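Local coordinates for uncharacterized protein (Bacteroides uniformis, PDB 4K61) that is of unknown function but belongs to the PepSY-like family of putative beta-lactamase-inhibitor-like proteins, at residues V32-M37 against D41-F46; K14-A19 against V53-D58. One frame throughout, in Å; residues are numbered along the deposited sequence.

Contact 1 (V32-M37 against D41-F46); sequences VADFLM and DTKVWF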
ATOM      1  N   VAL A  32      10.901   6.549   1.597  1.00 33.70           N
ATOM      2  CA  VAL A  32       9.453   6.514   1.722  1.00 30.17           C
ATOM      3  C   VAL A  32       8.997   7.740   2.472  1.00 28.31           C
ATOM      4  O   VAL A  32       9.454   8.012   3.595  1.00 28.43           O
ATOM      5  CB  VAL A  32       8.977   5.239   2.452  1.00 31.27           C
ATOM      6  CG1 VAL A  32       7.448   5.242   2.572  1.00 28.63           C
ATOM      7  CG2 VAL A  32       9.497   3.992   1.737  1.00 34.22           C
ATOM      8  N   ALA A  33       8.096   8.495   1.821  1.00 26.75           N
ATOM      9  CA  ALA A  33       7.406   9.615   2.424  1.00 26.84           C
ATOM     10  C   ALA A  33       6.068   9.175   2.926  1.00 24.11           C
ATOM     11  O   ALA A  33       5.307   8.541   2.200  1.00 25.16           O
ATOM     12  CB  ALA A  33       7.221  10.748   1.426  1.00 25.55           C
ATOM     13  N   ASP A  34       5.792   9.494   4.189  1.00 25.85           N
ATOM     14  CA  ASP A  34       4.519   9.206   4.802  1.00 24.76           C
ATOM     15  C   ASP A  34       3.902  10.523   5.226  1.00 23.55           C
ATOM     16  O   ASP A  34       4.499  11.326   5.948  1.00 27.08           O
ATOM     17  CB  ASP A  34       4.653   8.296   6.021  1.00 27.52           C
ATOM     18  CG  ASP A  34       3.327   7.990   6.614  1.00 28.26           C
ATOM     19  OD1 ASP A  34       2.520   7.318   5.918  1.00 27.85           O
ATOM     20  OD2 ASP A  34       3.048   8.453   7.723  1.00 32.82           O
ATOM     21  N   PHE A  35       2.676  10.716   4.788  1.00 22.74           N
ATOM     22  CA  PHE A  35       2.004  11.984   4.982  1.00 22.62           C
ATOM     23  C   PHE A  35       0.523  11.810   4.784  1.00 22.60           C
ATOM     24  O   PHE A  35       0.055  10.835   4.202  1.00 22.03           O
ATOM     25  CB  PHE A  35       2.545  13.064   4.019  1.00 21.75           C
ATOM     26  CG  PHE A  35       2.461  12.685   2.565  1.00 19.67           C
ATOM     27  CD1 PHE A  35       3.415  11.887   2.007  1.00 19.44           C
ATOM     28  CD2 PHE A  35       1.414  13.094   1.779  1.00 17.51           C
ATOM     29  CE1 PHE A  35       3.339  11.526   0.669  1.00 20.06           C
ATOM     30  CE2 PHE A  35       1.329  12.756   0.433  1.00 18.42           C
ATOM     31  CZ  PHE A  35       2.293  11.961  -0.122  1.00 18.25           C
ATOM     32  N   LEU A  36      -0.214  12.780   5.278  1.00 25.57           N
ATOM     33  CA  LEU A  36      -1.641  12.809   5.098  1.00 27.32           C
ATOM     34  C   LEU A  36      -2.065  13.528   3.829  1.00 26.53           C
ATOM     35  O   LEU A  36      -1.555  14.599   3.528  1.00 30.68           O
ATOM     36  CB  LEU A  36      -2.212  13.534   6.320  1.00 32.41           C
ATOM     37  CG  LEU A  36      -3.269  12.829   7.122  1.00 36.35           C
ATOM     38  CD1 LEU A  36      -2.856  11.380   7.359  1.00 34.00           C
ATOM     39  CD2 LEU A  36      -3.444  13.611   8.410  1.00 36.60           C
HETATM   40  N   MSE A  37      -3.009  12.951   3.086  1.00 23.27           N
HETATM   41  CA  MSE A  37      -3.620  13.595   1.925  1.00 26.29           C
HETATM   42  C   MSE A  37      -5.114  13.477   2.066  1.00 23.83           C
HETATM   43  O   MSE A  37      -5.694  12.382   1.973  1.00 24.54           O
HETATM   44  CB  MSE A  37      -2.965  12.951   0.690  1.00 29.89           C
HETATM   45  CG  MSE A  37      -3.173  13.667  -0.605  1.00 34.94           C
HETATM   46 SE   MSE A  37      -2.735  15.581  -0.487  0.75 37.28          SE
HETATM   47  CE  MSE A  37      -0.894  15.428  -0.127  1.00 26.74           C
ATOM     48  N   ASP A  41      -3.863   8.422   5.108  1.00 20.01           N
ATOM     49  CA  ASP A  41      -2.455   8.153   5.110  1.00 20.06           C
ATOM     50  C   ASP A  41      -2.006   7.749   3.706  1.00 19.18           C
ATOM     51  O   ASP A  41      -2.607   6.882   3.065  1.00 19.46           O
ATOM     52  CB  ASP A  41      -2.078   7.048   6.077  1.00 21.78           C
ATOM     53  CG  ASP A  41      -0.575   6.779   6.056  1.00 26.87           C
ATOM     54  OD1 ASP A  41       0.188   7.657   6.518  1.00 28.09           O
ATOM     55  OD2 ASP A  41      -0.158   5.746   5.524  1.00 24.62           O
ATOM     56  N   THR A  42      -0.946   8.389   3.244  1.00 19.10           N
ATOM     57  CA  THR A  42      -0.395   8.197   1.903  1.00 18.97           C
ATOM     58  C   THR A  42       1.090   7.992   1.999  1.00 21.51           C
ATOM     59  O   THR A  42       1.771   8.702   2.727  1.00 21.43           O
ATOM     60  CB  THR A  42      -0.677   9.426   1.010  1.00 19.03           C
ATOM     61  OG1 THR A  42      -2.081   9.724   1.039  1.00 18.26           O
ATOM     62  CG2 THR A  42      -0.217   9.241  -0.427  1.00 19.68           C
ATOM     63  N   LYS A  43       1.597   7.008   1.260  1.00 20.51           N
ATOM     64  CA  LYS A  43       2.998   6.723   1.228  1.00 22.11           C
ATOM     65  C   LYS A  43       3.453   6.697  -0.203  1.00 21.88           C
ATOM     66  O   LYS A  43       2.764   6.190  -1.096  1.00 23.84           O
ATOM     67  CB  LYS A  43       3.345   5.387   1.911  1.00 22.23           C
ATOM     68  CG  LYS A  43       3.276   5.431   3.425  1.00 27.06           C
ATOM     69  CD  LYS A  43       3.551   4.056   4.022  1.00 30.24           C
ATOM     70  CE  LYS A  43       3.622   4.103   5.528  1.00 36.24           C
ATOM     71  NZ  LYS A  43       2.271   4.306   6.100  1.00 39.79           N
ATOM     72  N   VAL A  44       4.606   7.295  -0.439  1.00 22.31           N
ATOM     73  CA  VAL A  44       5.154   7.327  -1.779  1.00 22.30           C
ATOM     74  C   VAL A  44       6.617   6.888  -1.696  1.00 25.87           C
ATOM     75  O   VAL A  44       7.379   7.355  -0.834  1.00 28.13           O
ATOM     76  CB  VAL A  44       5.094   8.724  -2.422  1.00 23.29           C
ATOM     77  CG1 VAL A  44       5.640   8.683  -3.826  1.00 23.69           C
ATOM     78  CG2 VAL A  44       3.673   9.249  -2.495  1.00 22.33           C
ATOM     79  N   TRP A  45       6.961   5.949  -2.564  1.00 25.82           N
ATOM     80  CA  TRP A  45       8.306   5.368  -2.631  1.00 27.64           C
ATOM     81  C   TRP A  45       9.067   6.062  -3.738  1.00 29.21           C
ATOM     82  O   TRP A  45       8.547   6.148  -4.871  1.00 28.76           O
ATOM     83  CB  TRP A  45       8.252   3.861  -2.959  1.00 28.58           C
ATOM     84  CG  TRP A  45       7.980   2.958  -1.772  1.00 30.12           C
ATOM     85  CD1 TRP A  45       8.860   2.114  -1.164  1.00 31.58           C
ATOM     86  CD2 TRP A  45       6.741   2.815  -1.064  1.00 27.47           C
ATOM     87  NE1 TRP A  45       8.264   1.472  -0.111  1.00 30.26           N
ATOM     88  CE2 TRP A  45       6.953   1.870  -0.043  1.00 27.75           C
ATOM     89  CE3 TRP A  45       5.461   3.388  -1.201  1.00 26.33           C
ATOM     90  CZ2 TRP A  45       5.959   1.503   0.842  1.00 27.64           C
ATOM     91  CZ3 TRP A  45       4.464   2.992  -0.325  1.00 24.46           C
ATOM     92  CH2 TRP A  45       4.723   2.081   0.689  1.00 26.23           C
ATOM     93  N   PHE A  46      10.304   6.509  -3.425  1.00 28.39           N
ATOM     94  CA  PHE A  46      11.164   7.124  -4.426  1.00 30.69           C
ATOM     95  C   PHE A  46      12.447   6.341  -4.546  1.00 34.49           C
ATOM     96  O   PHE A  46      13.038   5.931  -3.522  1.00 34.53           O
ATOM     97  CB  PHE A  46      11.528   8.560  -4.037  1.00 31.04           C
ATOM     98  CG  PHE A  46      10.368   9.482  -4.004  1.00 28.94           C
ATOM     99  CD1 PHE A  46       9.619   9.597  -2.849  1.00 28.33           C
ATOM    100  CD2 PHE A  46       9.991  10.217  -5.132  1.00 29.05           C
ATOM    101  CE1 PHE A  46       8.522  10.428  -2.796  1.00 26.52           C
ATOM    102  CE2 PHE A  46       8.869  11.058  -5.077  1.00 27.55           C
ATOM    103  CZ  PHE A  46       8.156  11.167  -3.911  1.00 26.10           C
TER
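Asp41 and Asp34 bring their carboxylates together at one end of this antiparallel beta hairpin, the side chains crossing at about a right angle and the two planes turned 43° apart. Asp34 OD1 and Asp41 OD1 lie only 2.4 Å from each other, a separation so short that one acid may well be protonated. Thr42, next along segment 41-46, faces the other side of the sheet and forms a hydrogen-bonded pair with Phe35; Phe35 N gives its hydrogen to Thr42 O, and Thr42 N to Phe35 O. The Phe35 ring, its CG set between backbone N and carbonyl carbon (chi1 56°), swings back across the neighbouring strand, where Thr42 CB sits over its face in a CH-pi contact 4.2 Å from the centroid. The Thr42 hydroxyl turns instead to Phe40 O. Lys43 returns to the aspartate face: its chain bends only at the last torsion (chi4 72°), carrying NZ to Asp34 OD1 at 3.0 Å, from above that carboxylate plane, and to Asp41 OD2 at 2.9 Å on the syn side. Val44 exchanges two backbone hydrogen bonds with Ala33, and its CG2 meets the edge of the Phe35 ring 3.9 Å from CZ. Trp45 lies alongside Val32, whose CG2 stands over the five-membered ring, 3.6 Å from its centroid; the indole NE1 is hydrogen-bonded to Asp27 OD2. Phe46 ends the segment with CE1 near Ala33 CB, on the face covered by helix 6-15. One face thus carries the salt-bridge network beside the Val32-Trp45 packing, while Ala33, Phe35, Thr42 and Val44 lie on the other. The positive charge of Lys43 would be expected to offset the repulsion between the paired carboxylates.

Contact 2 (K14-A19 against V53-D58); sequences KMYPTA and VMQQTD
Tyr16 and Gln55 reach toward each other from opposite directions, the phenol from the turn that follows helix 6-15 and the amide from strand 52-58. Their planes are 36° apart, and the amide oxygen arrives at the ring's edge, in the ring plane, rather than over a face. There Tyr16 OH donates a short hydrogen bond to Gln55 OE1, 2.6 Å away. The donor meets the oxygen from the flank, at a C=O...donor angle of 115° and tilted 25° from the carbonyl plane. Gln55 spans the gap because its chain is fully stretched, with CG opposite the backbone N and the next torsion also extended. Met15, a selenomethionine, runs past the glutamine in the opposite direction, and its CE comes to 4.0 Å from the same OE1. On the turn side, Ala19 N closes a type I beta turn onto Tyr16 O, while the Tyr16 ring also meets Phe35. Gln55 NE2 hydrogen-bonds to Gln90 OE1, on the next strand of the sheet. Both ends of the Gln55 amide are thus engaged, which should disfavour a flip of the amide, and across these two segments one neutral hydrogen bond links the residue just after helix 6-15 to strand 52-58.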
ATOM      1  N   LYS A  14       6.761  18.515  -5.617  1.00 28.71           N
ATOM      2  CA  LYS A  14       6.197  18.656  -6.957  1.00 30.28           C
ATOM      3  C   LYS A  14       4.899  17.855  -7.187  1.00 29.66           C
ATOM      4  O   LYS A  14       3.944  18.372  -7.784  1.00 26.47           O
ATOM      5  CB  LYS A  14       7.267  18.272  -7.976  1.00 37.24           C
ATOM      6  CG  LYS A  14       6.888  18.448  -9.434  1.00 42.99           C
ATOM      7  CD  LYS A  14       8.134  18.281 -10.296  1.00 56.36           C
ATOM      8  CE  LYS A  14       7.800  17.839 -11.708  1.00 66.23           C
ATOM      9  NZ  LYS A  14       7.217  18.965 -12.487  1.00 71.36           N
HETATM   10  N   MSE A  15       4.851  16.602  -6.729  1.00 28.03           N
HETATM   11  CA  MSE A  15       3.649  15.751  -6.858  1.00 27.05           C
HETATM   12  C   MSE A  15       2.538  16.290  -5.986  1.00 24.58           C
HETATM   13  O   MSE A  15       1.395  16.259  -6.349  1.00 23.11           O
HETATM   14  CB  MSE A  15       3.940  14.304  -6.410  1.00 28.47           C
HETATM   15  CG  MSE A  15       4.718  13.481  -7.420  1.00 35.82           C
HETATM   16 SE   MSE A  15       5.219  11.803  -6.473  0.75 37.75          SE
HETATM   17  CE  MSE A  15       3.552  10.837  -6.691  1.00 36.47           C
ATOM     18  N   TYR A  16       2.886  16.736  -4.788  1.00 21.71           N
ATOM     19  CA  TYR A  16       1.928  17.135  -3.763  1.00 20.75           C
ATOM     20  C   TYR A  16       2.352  18.432  -3.113  1.00 21.00           C
ATOM     21  O   TYR A  16       2.966  18.447  -2.035  1.00 21.74           O
ATOM     22  CB  TYR A  16       1.831  16.027  -2.712  1.00 21.72           C
ATOM     23  CG  TYR A  16       1.154  14.791  -3.231  1.00 22.82           C
ATOM     24  CD1 TYR A  16      -0.222  14.814  -3.521  1.00 27.49           C
ATOM     25  CD2 TYR A  16       1.836  13.598  -3.371  1.00 24.50           C
ATOM     26  CE1 TYR A  16      -0.873  13.691  -3.983  1.00 31.16           C
ATOM     27  CE2 TYR A  16       1.204  12.465  -3.859  1.00 25.18           C
ATOM     28  CZ  TYR A  16      -0.137  12.514  -4.173  1.00 28.66           C
ATOM     29  OH  TYR A  16      -0.807  11.403  -4.628  1.00 34.48           O
ATOM     30  N   PRO A  17       2.011  19.577  -3.735  1.00 21.00           N
ATOM     31  CA  PRO A  17       2.445  20.863  -3.179  1.00 22.12           C
ATOM     32  C   PRO A  17       1.944  21.166  -1.791  1.00 24.72           C
ATOM     33  O   PRO A  17       2.543  21.975  -1.110  1.00 27.81           O
ATOM     34  CB  PRO A  17       1.885  21.914  -4.167  1.00 22.66           C
ATOM     35  CG  PRO A  17       0.916  21.171  -5.012  1.00 22.31           C
ATOM     36  CD  PRO A  17       1.299  19.722  -4.999  1.00 22.24           C
ATOM     37  N   THR A  18       0.851  20.539  -1.368  1.00 23.12           N
ATOM     38  CA  THR A  18       0.349  20.784  -0.038  1.00 23.49           C
ATOM     39  C   THR A  18       0.682  19.681   0.966  1.00 24.29           C
ATOM     40  O   THR A  18       0.193  19.736   2.093  1.00 25.68           O
ATOM     41  CB  THR A  18      -1.163  21.002  -0.045  1.00 25.87           C
ATOM     42  OG1 THR A  18      -1.835  19.785  -0.371  1.00 25.38           O
ATOM     43  CG2 THR A  18      -1.538  22.097  -1.076  1.00 34.33           C
ATOM     44  N   ALA A  19       1.484  18.693   0.583  1.00 22.99           N
ATOM     45  CA  ALA A  19       1.921  17.693   1.558  1.00 22.28           C
ATOM     46  C   ALA A  19       2.777  18.380   2.601  1.00 24.85           C
ATOM     47  O   ALA A  19       3.624  19.220   2.278  1.00 24.84           O
ATOM     48  CB  ALA A  19       2.697  16.592   0.903  1.00 24.15           C
ATOM     49  N   VAL A  53       8.038   5.359  -7.548  1.00 33.25           N
ATOM     50  CA  VAL A  53       7.856   3.987  -8.081  1.00 32.97           C
ATOM     51  C   VAL A  53       6.628   3.256  -7.539  1.00 31.37           C
ATOM     52  O   VAL A  53       6.194   2.276  -8.121  1.00 32.36           O
ATOM     53  CB  VAL A  53       9.128   3.155  -7.884  1.00 34.99           C
ATOM     54  CG1 VAL A  53      10.271   3.786  -8.652  1.00 38.67           C
ATOM     55  CG2 VAL A  53       9.485   3.045  -6.410  1.00 37.33           C
HETATM   56  N   MSE A  54       6.088   3.745  -6.425  1.00 27.38           N
HETATM   57  CA  MSE A  54       4.854   3.195  -5.849  1.00 26.16           C
HETATM   58  C   MSE A  54       4.231   4.272  -5.002  1.00 25.71           C
HETATM   59  O   MSE A  54       4.938   5.091  -4.377  1.00 25.98           O
HETATM   60  CB  MSE A  54       5.171   1.947  -5.003  1.00 26.34           C
HETATM   61  CG  MSE A  54       3.898   1.385  -4.343  1.00 24.17           C
HETATM   62 SE   MSE A  54       4.242  -0.485  -3.799  0.75 27.24          SE
HETATM   63  CE  MSE A  54       5.623  -0.130  -2.407  1.00 27.98           C
ATOM     64  N   GLN A  55       2.902   4.244  -4.919  1.00 22.59           N
ATOM     65  CA  GLN A  55       2.164   5.015  -3.948  1.00 20.81           C
ATOM     66  C   GLN A  55       1.101   4.126  -3.323  1.00 18.44           C
ATOM     67  O   GLN A  55       0.518   3.296  -3.997  1.00 20.30           O
ATOM     68  CB  GLN A  55       1.475   6.194  -4.610  1.00 21.99           C
ATOM     69  CG  GLN A  55       0.527   6.968  -3.687  1.00 20.97           C
ATOM     70  CD  GLN A  55      -0.015   8.191  -4.393  1.00 24.80           C
ATOM     71  OE1 GLN A  55       0.633   9.235  -4.438  1.00 23.82           O
ATOM     72  NE2 GLN A  55      -1.190   8.057  -4.975  1.00 25.56           N
ATOM     73  N   GLN A  56       0.897   4.300  -2.035  1.00 18.96           N
ATOM     74  CA  GLN A  56      -0.131   3.586  -1.325  1.00 18.19           C
ATOM     75  C   GLN A  56      -1.023   4.556  -0.602  1.00 18.33           C
ATOM     76  O   GLN A  56      -0.571   5.468   0.091  1.00 20.29           O
ATOM     77  CB  GLN A  56       0.475   2.593  -0.351  1.00 19.69           C
ATOM     78  CG  GLN A  56       1.191   1.443  -1.048  1.00 19.99           C
ATOM     79  CD  GLN A  56       1.822   0.469  -0.085  1.00 21.34           C
ATOM     80  OE1 GLN A  56       1.661   0.547   1.133  1.00 24.91           O
ATOM     81  NE2 GLN A  56       2.572  -0.470  -0.636  1.00 25.29           N
ATOM     82  N   THR A  57      -2.325   4.323  -0.735  1.00 18.07           N
ATOM     83  CA  THR A  57      -3.307   5.057   0.062  1.00 16.49           C
ATOM     84  C   THR A  57      -3.994   4.081   1.008  1.00 18.23           C
ATOM     85  O   THR A  57      -4.494   3.022   0.607  1.00 16.88           O
ATOM     86  CB  THR A  57      -4.351   5.685  -0.871  1.00 19.17           C
ATOM     87  OG1 THR A  57      -3.684   6.543  -1.799  1.00 17.57           O
ATOM     88  CG2 THR A  57      -5.384   6.472  -0.117  1.00 20.29           C
ATOM     89  N   ASP A  58      -3.953   4.420   2.287  1.00 18.05           N
ATOM     90  CA  ASP A  58      -4.497   3.572   3.331  1.00 20.95           C
ATOM     91  C   ASP A  58      -5.961   3.865   3.435  1.00 20.06           C
ATOM     92  O   ASP A  58      -6.387   4.809   4.068  1.00 23.72           O
ATOM     93  CB  ASP A  58      -3.788   3.830   4.653  1.00 23.81           C
ATOM     94  CG  ASP A  58      -4.214   2.871   5.746  1.00 31.40           C
ATOM     95  OD1 ASP A  58      -5.123   2.057   5.517  1.00 30.93           O
ATOM     96  OD2 ASP A  58      -3.633   2.935   6.851  1.00 34.10           O
TER

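Overall arrangement
Contact 1 joins neighbouring strands within the antiparallel sheet, whereas contact 2 reaches from the end of helix 6-15 across to the same sheet and encloses the hairpin of contact 1 along the chain. Their centres are about 5 Å apart, and strands 40-46 and 52-58 lie side by side, probably hydrogen-bonded through Lys43 O to Gln56 N and Trp45 O to Val53 N. Contact 1 is partly buried and combines regular backbone pairing with apolar packing and charge; contact 2 is a small surface contact resting mainly on one neutral side-chain bond. Phe35 links the two, since its ring meets that of Tyr16 on the helix-covered face.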